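Local coordinates for protein endo-beta-mannanase (Rhizomucor miehei, PDB 4QP0) that probably hydrolyses beta-1,4-mannosidic linkages at random within mannans, galactomannans and glucomannans, as an extracellular family 5 glycoside hydrolase, at residues A[3-6]-A[11-14]; A[17-22]-A[166-171]; A[204-209]-A[213-218]. All coordinates share one frame; numbering follows the deposited sequence.

Interaction 1. Residues A[3-6]-A[11-14]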
loop_
_atom_site.group_PDB
_atom_site.type_symbol
_atom_site.label_atom_id
_atom_site.label_comp_id
_atom_site.label_asym_id
_atom_site.label_seq_id
_atom_site.Cartn_x
_atom_site.Cartn_y
_atom_site.Cartn_z
ATOM N N SER A 3 13.795 -12.021 -11.094
ATOM C CA SER A 3 13.053 -11.361 -12.209
ATOM C C SER A 3 12.128 -10.272 -11.648
ATOM O O SER A 3 12.113 -10.038 -10.436
ATOM C CB SER A 3 12.251 -12.408 -12.991
ATOM O OG SER A 3 11.842 -11.912 -14.256
ATOM N N PHE A 4 11.387 -9.598 -12.530
ATOM C CA PHE A 4 10.343 -8.649 -12.124
ATOM C C PHE A 4 9.046 -9.405 -11.859
ATOM O O PHE A 4 8.668 -10.278 -12.645
ATOM C CB PHE A 4 10.075 -7.605 -13.220
ATOM C CG PHE A 4 11.147 -6.560 -13.361
ATOM C CD1 PHE A 4 11.304 -5.566 -12.403
ATOM C CD2 PHE A 4 11.988 -6.554 -14.473
ATOM C CE1 PHE A 4 12.290 -4.601 -12.541
ATOM C CE2 PHE A 4 12.974 -5.589 -14.616
ATOM C CZ PHE A 4 13.126 -4.611 -13.645
ATOM N N VAL A 5 8.363 -9.060 -10.765
ATOM C CA VAL A 5 7.014 -9.573 -10.487
ATOM C C VAL A 5 6.059 -9.237 -11.627
ATOM O O VAL A 5 6.013 -8.104 -12.101
ATOM C CB VAL A 5 6.445 -9.017 -9.166
ATOM C CG1 VAL A 5 4.983 -9.406 -8.998
ATOM C CG2 VAL A 5 7.258 -9.527 -7.992
ATOM N N GLN A 6 5.307 -10.235 -12.069
ATOM C CA GLN A 6 4.378 -10.058 -13.174
ATOM C C GLN A 6 2.985 -10.571 -12.825
ATOM O O GLN A 6 2.739 -11.016 -11.711
ATOM C CB GLN A 6 4.924 -10.730 -14.437
ATOM C CG GLN A 6 6.191 -10.072 -14.959
ATOM C CD GLN A 6 6.596 -10.593 -16.312
ATOM O OE1 GLN A 6 6.478 -11.788 -16.590
ATOM N NE2 GLN A 6 7.081 -9.699 -17.171
ATOM N N GLN A 11 -3.351 -14.574 -11.110
ATOM C CA GLN A 11 -2.182 -14.820 -10.259
ATOM C C GLN A 11 -1.050 -13.818 -10.467
ATOM O O GLN A 11 -0.876 -13.265 -11.559
ATOM C CB GLN A 11 -1.623 -16.231 -10.479
ATOM C CG GLN A 11 -2.617 -17.359 -10.290
ATOM C CD GLN A 11 -2.121 -18.663 -10.885
ATOM O OE1 GLN A 11 -1.790 -18.736 -12.072
ATOM N NE2 GLN A 11 -2.062 -19.702 -10.060
ATOM N N PHE A 12 -0.285 -13.597 -9.402
ATOM C CA PHE A 12 1.016 -12.971 -9.522
ATOM C C PHE A 12 1.971 -14.039 -10.010
ATOM O O PHE A 12 1.771 -15.223 -9.740
ATOM C CB PHE A 12 1.503 -12.448 -8.175
ATOM C CG PHE A 12 0.820 -11.192 -7.729
ATOM C CD1 PHE A 12 0.853 -10.035 -8.525
ATOM C CD2 PHE A 12 0.164 -11.148 -6.508
ATOM C CE1 PHE A 12 0.227 -8.880 -8.105
ATOM C CE2 PHE A 12 -0.459 -9.992 -6.085
ATOM C CZ PHE A 12 -0.429 -8.856 -6.885
ATOM N N THR A 13 3.010 -13.623 -10.724
ATOM C CA THR A 13 3.973 -14.573 -11.252
ATOM C C THR A 13 5.404 -14.059 -11.110
ATOM O O THR A 13 5.698 -12.896 -11.401
ATOM C CB THR A 13 3.613 -15.022 -12.694
ATOM O OG1 THR A 13 4.534 -16.018 -13.133
ATOM C CG2 THR A 13 3.616 -13.854 -13.694
ATOM N N LEU A 14 6.273 -14.930 -10.610
ATOM C CA LEU A 14 7.692 -14.631 -10.480
ATOM C C LEU A 14 8.493 -15.703 -11.203
ATOM O O LEU A 14 8.493 -16.874 -10.798
ATOM C CB LEU A 14 8.101 -14.547 -9.007
ATOM C CG LEU A 14 9.419 -13.827 -8.692
ATOM C CD1 LEU A 14 9.492 -12.451 -9.350
ATOM C CD2 LEU A 14 9.600 -13.711 -7.189
#
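Gln6 O is gripped by two neighbours on the facing strand. Thr13 N donates to it over 2.8 Å from well above the carbonyl plane, and the CA-H of Phe12 adds a longer contact, with Phe12 CA 3.4 Å from Gln6 O. The same oxygen lies at the edge of the Phe12 ring, near its plane. In return Gln6 N donates to Thr13 O at 2.8 Å, this time in the carbonyl plane, which completes an antiparallel hydrogen-bonded pair. On the face of the sheet that carries Gln6 and Thr13, Thr13 CG2 rests 3.5 Å from Gln6 CB. With OG1 of Thr13 anti to its own N (chi1 -176°), the methyl is left to face Gln6 while the hydroxyl bonds to Lys17 O; a branched residue with one polar arm suits both tasks. Val5 CG2 lies 3.9 Å from Leu14 CD1, and Val5 CG1 packs on Phe12. Leu14 CD1 also reaches Ser3 O (3.7 Å). Phe12 turns into the protein, meeting Phe168 and Phe252 edge-to-face. This is an N-terminal beta hairpin, of the kind that closes the bottom of the TIM barrel in family 5 hydrolases.

Interaction 2. Residues A[17-22]-A[166-171]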
loop_
_atom_site.group_PDB
_atom_site.type_symbol
_atom_site.label_atom_id
_atom_site.label_comp_id
_atom_site.label_asym_id
_atom_site.label_seq_id
_atom_site.Cartn_x
_atom_site.Cartn_y
_atom_site.Cartn_z
ATOM N N LYS A 17 6.729 -19.305 -12.529
ATOM C CA LYS A 17 5.773 -19.877 -11.581
ATOM C C LYS A 17 4.773 -18.863 -11.008
ATOM O O LYS A 17 5.077 -17.669 -10.913
ATOM C CB LYS A 17 6.513 -20.603 -10.444
ATOM C CG LYS A 17 7.494 -21.657 -10.928
ATOM C CD LYS A 17 7.329 -22.960 -10.164
ATOM C CE LYS A 17 8.191 -24.060 -10.766
ATOM N NZ LYS A 17 9.616 -23.923 -10.354
ATOM N N PRO A 18 3.567 -19.341 -10.637
ATOM C CA PRO A 18 2.618 -18.504 -9.897
ATOM C C PRO A 18 3.142 -18.178 -8.495
ATOM O O PRO A 18 3.850 -18.989 -7.888
ATOM C CB PRO A 18 1.361 -19.380 -9.824
ATOM C CG PRO A 18 1.491 -20.331 -10.972
ATOM C CD PRO A 18 2.961 -20.626 -11.038
ATOM N N PHE A 19 2.792 -16.995 -7.999
ATOM C CA PHE A 19 3.352 -16.462 -6.763
ATOM C C PHE A 19 2.240 -16.080 -5.773
ATOM O O PHE A 19 1.647 -15.000 -5.862
ATOM C CB PHE A 19 4.263 -15.268 -7.106
ATOM C CG PHE A 19 5.065 -14.726 -5.946
ATOM C CD1 PHE A 19 5.561 -15.567 -4.945
ATOM C CD2 PHE A 19 5.373 -13.363 -5.887
ATOM C CE1 PHE A 19 6.310 -15.053 -3.890
ATOM C CE2 PHE A 19 6.125 -12.847 -4.840
ATOM C CZ PHE A 19 6.595 -13.691 -3.840
ATOM N N TYR A 20 1.948 -16.999 -4.852
ATOM C CA TYR A 20 1.039 -16.744 -3.730
ATOM C C TYR A 20 1.892 -16.445 -2.508
ATOM O O TYR A 20 2.871 -17.143 -2.254
ATOM C CB TYR A 20 0.138 -17.953 -3.437
ATOM C CG TYR A 20 -0.873 -18.276 -4.513
ATOM C CD1 TYR A 20 -2.125 -17.669 -4.529
ATOM C CD2 TYR A 20 -0.587 -19.208 -5.506
ATOM C CE1 TYR A 20 -3.058 -17.961 -5.513
ATOM C CE2 TYR A 20 -1.515 -19.516 -6.493
ATOM C CZ TYR A 20 -2.746 -18.884 -6.492
ATOM O OH TYR A 20 -3.665 -19.183 -7.471
ATOM N N PHE A 21 1.526 -15.408 -1.755
ATOM C CA PHE A 21 2.281 -15.052 -0.567
ATOM C C PHE A 21 1.437 -14.429 0.533
ATOM O O PHE A 21 0.369 -13.874 0.274
ATOM C CB PHE A 21 3.447 -14.132 -0.927
ATOM C CG PHE A 21 3.031 -12.808 -1.523
ATOM C CD1 PHE A 21 2.824 -11.698 -0.712
ATOM C CD2 PHE A 21 2.875 -12.665 -2.903
ATOM C CE1 PHE A 21 2.465 -10.475 -1.264
ATOM C CE2 PHE A 21 2.517 -11.447 -3.456
ATOM C CZ PHE A 21 2.311 -10.353 -2.635
ATOM N N GLU A 22 1.916 -14.553 1.767
ATOM C CA GLU A 22 1.525 -13.639 2.826
ATOM C C GLU A 22 2.662 -12.632 2.955
ATOM O O GLU A 22 3.820 -13.016 3.081
ATOM C CB GLU A 22 1.292 -14.366 4.152
ATOM C CG GLU A 22 0.939 -13.435 5.306
ATOM C CD GLU A 22 0.935 -14.136 6.650
ATOM O OE1 GLU A 22 0.919 -15.385 6.674
ATOM O OE2 GLU A 22 0.947 -13.441 7.691
ATOM N N THR A 166 13.959 -5.711 -7.257
ATOM C CA THR A 166 13.657 -5.797 -5.827
ATOM C C THR A 166 12.308 -5.162 -5.482
ATOM O O THR A 166 11.635 -5.584 -4.535
ATOM C CB THR A 166 14.761 -5.128 -4.988
ATOM O OG1 THR A 166 16.051 -5.553 -5.457
ATOM C CG2 THR A 166 14.599 -5.487 -3.534
ATOM N N ILE A 167 11.926 -4.146 -6.251
ATOM C CA ILE A 167 10.636 -3.493 -6.102
ATOM C C ILE A 167 9.547 -4.347 -6.744
ATOM O O ILE A 167 9.639 -4.709 -7.926
ATOM C CB ILE A 167 10.650 -2.072 -6.727
ATOM C CG1 ILE A 167 11.591 -1.160 -5.941
ATOM C CG2 ILE A 167 9.254 -1.466 -6.745
ATOM C CD1 ILE A 167 12.015 0.074 -6.703
ATOM N N PHE A 168 8.524 -4.663 -5.945
ATOM C CA PHE A 168 7.356 -5.434 -6.374
ATOM C C PHE A 168 6.510 -4.602 -7.323
ATOM O O PHE A 168 6.146 -5.063 -8.409
ATOM C CB PHE A 168 6.523 -5.816 -5.155
ATOM C CG PHE A 168 5.389 -6.762 -5.442
ATOM C CD1 PHE A 168 5.477 -8.097 -5.066
ATOM C CD2 PHE A 168 4.207 -6.311 -6.036
ATOM C CE1 PHE A 168 4.432 -8.977 -5.307
ATOM C CE2 PHE A 168 3.159 -7.186 -6.277
ATOM C CZ PHE A 168 3.272 -8.521 -5.907
ATOM N N GLY A 169 6.186 -3.380 -6.908
ATOM C CA GLY A 169 5.358 -2.514 -7.719
ATOM C C GLY A 169 5.053 -1.229 -6.997
ATOM O O GLY A 169 5.292 -1.116 -5.798
ATOM N N TRP A 170 4.527 -0.264 -7.746
ATOM C CA TRP A 170 4.135 1.050 -7.218
ATOM C C TRP A 170 2.682 1.154 -6.842
ATOM O O TRP A 170 1.812 0.645 -7.545
ATOM C CB TRP A 170 4.429 2.127 -8.252
ATOM C CG TRP A 170 5.850 2.098 -8.726
ATOM C CD1 TRP A 170 6.317 1.711 -9.974
ATOM C CD2 TRP A 170 7.048 2.450 -7.952
ATOM N NE1 TRP A 170 7.689 1.803 -10.033
ATOM C CE2 TRP A 170 8.192 2.242 -8.852
ATOM C CE3 TRP A 170 7.280 2.909 -6.659
ATOM C CZ2 TRP A 170 9.500 2.489 -8.449
ATOM C CZ3 TRP A 170 8.601 3.163 -6.265
ATOM C CH2 TRP A 170 9.684 2.957 -7.139
ATOM N N GLU A 171 2.403 1.838 -5.736
ATOM C CA GLU A 171 1.038 2.190 -5.390
ATOM C C GLU A 171 0.898 3.697 -5.397
ATOM O O GLU A 171 1.723 4.408 -4.812
ATOM C CB GLU A 171 0.660 1.640 -4.019
ATOM C CG GLU A 171 0.827 0.140 -3.893
ATOM C CD GLU A 171 -0.058 -0.448 -2.821
ATOM O OE1 GLU A 171 -0.092 0.100 -1.691
ATOM O OE2 GLU A 171 -0.729 -1.456 -3.123
#
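The nearest CA atoms of the two segments, those of Phe19 and Phe168, are 11.7 Å apart. Residues 17-22 and 166-171 are therefore not paired as strands; they face each other across an interior bridged here by phenylalanine side chains. Strand 17-25 is broken by a bulge or short loop, and Phe168 has helix-like backbone angles within strand 167-171. Both Phe19 and Phe21 direct their side chains toward Phe168, which points back at them.

The main meeting is between Phe21 and Phe168, whose side chains arrive from opposite directions. Phe168 CE1 sits 3.6 Å from Phe21 CE2 and 3.7 Å from Phe21 CZ, so the outer ends of the rings do the touching. The centroids are 5.6 Å apart and the planes are inclined at 67°, an oblique aromatic pair.

These strands are the first and fourth of the eight-stranded TIM barrel, and the three phenylalanines belong to the apolar filling of its N-terminal end. Flat, wide residues suit such a place, because each spans several ångströms from its strand without leaving a polar group to satisfy.

Phe21 holds CG between its backbone N and carbonyl carbon (chi1 62°), which lays the ring beside that of Phe19, with Phe21 CD2 over one face of the Phe19 ring, near its rim. Phe19 CE2 in turn approaches the edge of Phe168, 4.2 Å from Phe168 CE1. Val5 also packs on Phe168, while Pro50 and Ala320 touch Phe21.

Interaction 3. Residues A[204-209]-A[213-218]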
loop_
_atom_site.group_PDB
_atom_site.type_symbol
_atom_site.label_atom_id
_atom_site.label_comp_id
_atom_site.label_asym_id
_atom_site.label_seq_id
_atom_site.Cartn_x
_atom_site.Cartn_y
_atom_site.Cartn_z
ATOM N N GLU A 204 -1.299 5.801 -15.510
ATOM C CA GLU A 204 -0.756 5.925 -16.864
ATOM C C GLU A 204 0.563 6.690 -16.862
ATOM O O GLU A 204 1.502 6.297 -17.549
ATOM C CB GLU A 204 -1.766 6.540 -17.839
ATOM C CG GLU A 204 -2.769 5.526 -18.381
ATOM C CD GLU A 204 -3.965 6.158 -19.092
ATOM O OE1 GLU A 204 -4.010 7.406 -19.238
ATOM O OE2 GLU A 204 -4.873 5.394 -19.501
ATOM N N TYR A 205 0.647 7.755 -16.070
ATOM C CA TYR A 205 1.904 8.498 -15.951
ATOM C C TYR A 205 3.036 7.616 -15.413
ATOM O O TYR A 205 4.155 7.679 -15.922
ATOM C CB TYR A 205 1.746 9.763 -15.104
ATOM C CG TYR A 205 3.021 10.582 -15.004
ATOM C CD1 TYR A 205 3.476 11.342 -16.089
ATOM C CD2 TYR A 205 3.778 10.592 -13.827
ATOM C CE1 TYR A 205 4.648 12.086 -16.002
ATOM C CE2 TYR A 205 4.950 11.331 -13.729
ATOM C CZ TYR A 205 5.377 12.078 -14.816
ATOM O OH TYR A 205 6.536 12.812 -14.720
ATOM N N ILE A 206 2.743 6.804 -14.395
ATOM C CA ILE A 206 3.714 5.818 -13.903
ATOM C C ILE A 206 4.101 4.853 -15.027
ATOM O O ILE A 206 5.289 4.605 -15.244
ATOM C CB ILE A 206 3.210 5.045 -12.653
ATOM C CG1 ILE A 206 3.067 5.994 -11.460
ATOM C CG2 ILE A 206 4.147 3.889 -12.299
ATOM C CD1 ILE A 206 2.354 5.388 -10.270
ATOM N N LYS A 207 3.116 4.341 -15.761
ATOM C CA LYS A 207 3.395 3.393 -16.843
ATOM C C LYS A 207 4.277 3.943 -17.975
ATOM O O LYS A 207 5.066 3.195 -18.561
ATOM C CB LYS A 207 2.097 2.800 -17.403
ATOM C CG LYS A 207 1.435 1.770 -16.492
ATOM C CD LYS A 207 2.242 0.479 -16.375
ATOM C CE LYS A 207 1.469 -0.559 -15.581
ATOM N NZ LYS A 207 2.039 -1.919 -15.743
ATOM N N SER A 208 4.157 5.241 -18.270
ATOM C CA SER A 208 4.953 5.874 -19.327
ATOM C C SER A 208 6.441 5.983 -18.982
ATOM O O SER A 208 7.287 5.864 -19.865
ATOM C CB SER A 208 4.371 7.246 -19.730
ATOM O OG SER A 208 4.622 8.245 -18.753
ATOM N N ILE A 209 6.767 6.203 -17.709
ATOM C CA ILE A 209 8.164 6.135 -17.253
ATOM C C ILE A 209 8.629 4.687 -17.009
ATOM O O ILE A 209 9.689 4.269 -17.482
ATOM C CB ILE A 209 8.400 6.964 -15.970
ATOM C CG1 ILE A 209 7.986 8.437 -16.169
ATOM C CG2 ILE A 209 9.846 6.839 -15.506
ATOM C CD1 ILE A 209 9.005 9.300 -16.890
ATOM N N HIS A 213 7.554 -2.420 -13.906
ATOM C CA HIS A 213 6.865 -2.675 -12.654
ATOM C C HIS A 213 5.375 -2.707 -12.760
ATOM O O HIS A 213 4.780 -2.127 -13.674
ATOM C CB HIS A 213 7.269 -1.643 -11.608
ATOM C CG HIS A 213 8.681 -1.793 -11.124
ATOM N ND1 HIS A 213 9.633 -0.876 -11.378
ATOM C CD2 HIS A 213 9.289 -2.802 -10.380
ATOM C CE1 HIS A 213 10.790 -1.269 -10.820
ATOM N NE2 HIS A 213 10.580 -2.451 -10.214
ATOM N N LEU A 214 4.765 -3.392 -11.797
ATOM C CA LEU A 214 3.321 -3.397 -11.642
ATOM C C LEU A 214 2.867 -2.111 -10.973
ATOM O O LEU A 214 3.639 -1.444 -10.270
ATOM C CB LEU A 214 2.859 -4.610 -10.829
ATOM C CG LEU A 214 3.304 -5.984 -11.320
ATOM C CD1 LEU A 214 2.725 -7.051 -10.409
ATOM C CD2 LEU A 214 2.883 -6.234 -12.762
ATOM N N VAL A 215 1.608 -1.764 -11.200
ATOM C CA VAL A 215 1.025 -0.585 -10.581
ATOM C C VAL A 215 -0.321 -0.977 -9.987
ATOM O O VAL A 215 -1.080 -1.718 -10.608
ATOM C CB VAL A 215 0.868 0.581 -11.594
ATOM C CG1 VAL A 215 0.358 1.846 -10.913
ATOM C CG2 VAL A 215 2.197 0.860 -12.266
ATOM N N ALA A 216 -0.584 -0.494 -8.773
ATOM C CA ALA A 216 -1.898 -0.599 -8.142
ATOM C C ALA A 216 -2.262 0.735 -7.498
ATOM O O ALA A 216 -1.502 1.696 -7.598
ATOM C CB ALA A 216 -1.915 -1.719 -7.120
ATOM N N VAL A 217 -3.423 0.808 -6.854
ATOM C CA VAL A 217 -3.814 2.046 -6.184
ATOM C C VAL A 217 -3.329 2.064 -4.746
ATOM O O VAL A 217 -2.683 3.025 -4.330
ATOM C CB VAL A 217 -5.335 2.299 -6.249
ATOM C CG1 VAL A 217 -5.715 3.546 -5.459
ATOM C CG2 VAL A 217 -5.771 2.432 -7.694
ATOM N N GLY A 218 -3.634 0.997 -4.003
ATOM C CA GLY A 218 -3.358 0.924 -2.569
ATOM C C GLY A 218 -4.561 1.328 -1.736
ATOM O O GLY A 218 -4.411 1.735 -0.582
#
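With its CG2 anti to the backbone N, Ile206 sends this methyl from the helix toward Val215, while the bend of Lys207 at chi2 (-69°) swings an otherwise extended chain toward the strand. Ile206 CG2 then comes within 3.6 Å of Val215 CG2, and Ile206 CD1 lies 4.1 Å from Val215 CG1, so both branches of the valine are used. Beta-branched residues fit here because their methyls stand close to the backbone and fill the gap between helix and strand, whose nearest CA atoms, those of Ile206 and Val215, are 7.7 Å apart.

Lys207 runs past Val215 in the opposite direction, its CE 3.7 Å from Val215 CG2. The aliphatic part thus covers the valine while the ammonium group travels on to polar company. NZ makes a weak hydrogen bond to the backbone, with Lys207 NZ 3.4 Å from His213 O, but its stronger partner is Asp251, through a salt bridge to OD2. That carboxylate oxygen also accepts from Val215 N, so one acid ties the lysine to the strand.

Strand 167-171, helix 192-209 and strand 214-216 form a beta-alpha-beta crossover of the TIM barrel. Val215 faces the helix layer, whereas Leu214 points away from the helix and touches Val5. Ile206 also packs on Trp170 of the neighbouring parallel strand 167-171 and on Ile146 of helix 136-151.

How the interactions relate
The contacts follow one another along the chain without interleaving, interaction 1 first and interaction 3 last, and all reach the same sheet. Interactions 1 and 2 have centres about 6 Å apart; interaction 3 lies about 15 Å from the first and 14 Å from the second. Strand 11-14 turns back into its antiparallel neighbour, strand 17-25, with a probable hydrogen bond between Phe12 O and Phe19 N, while strands 167-171 and 214-216 are direct neighbours, joined through Trp170, Leu214 and Ala216. Leu214 and His213 also touch the N-terminal segment at Val5 and Phe4. Interaction 1 thus closes the barrel floor, interaction 2 fills its interior, and interaction 3 fastens a helix outside.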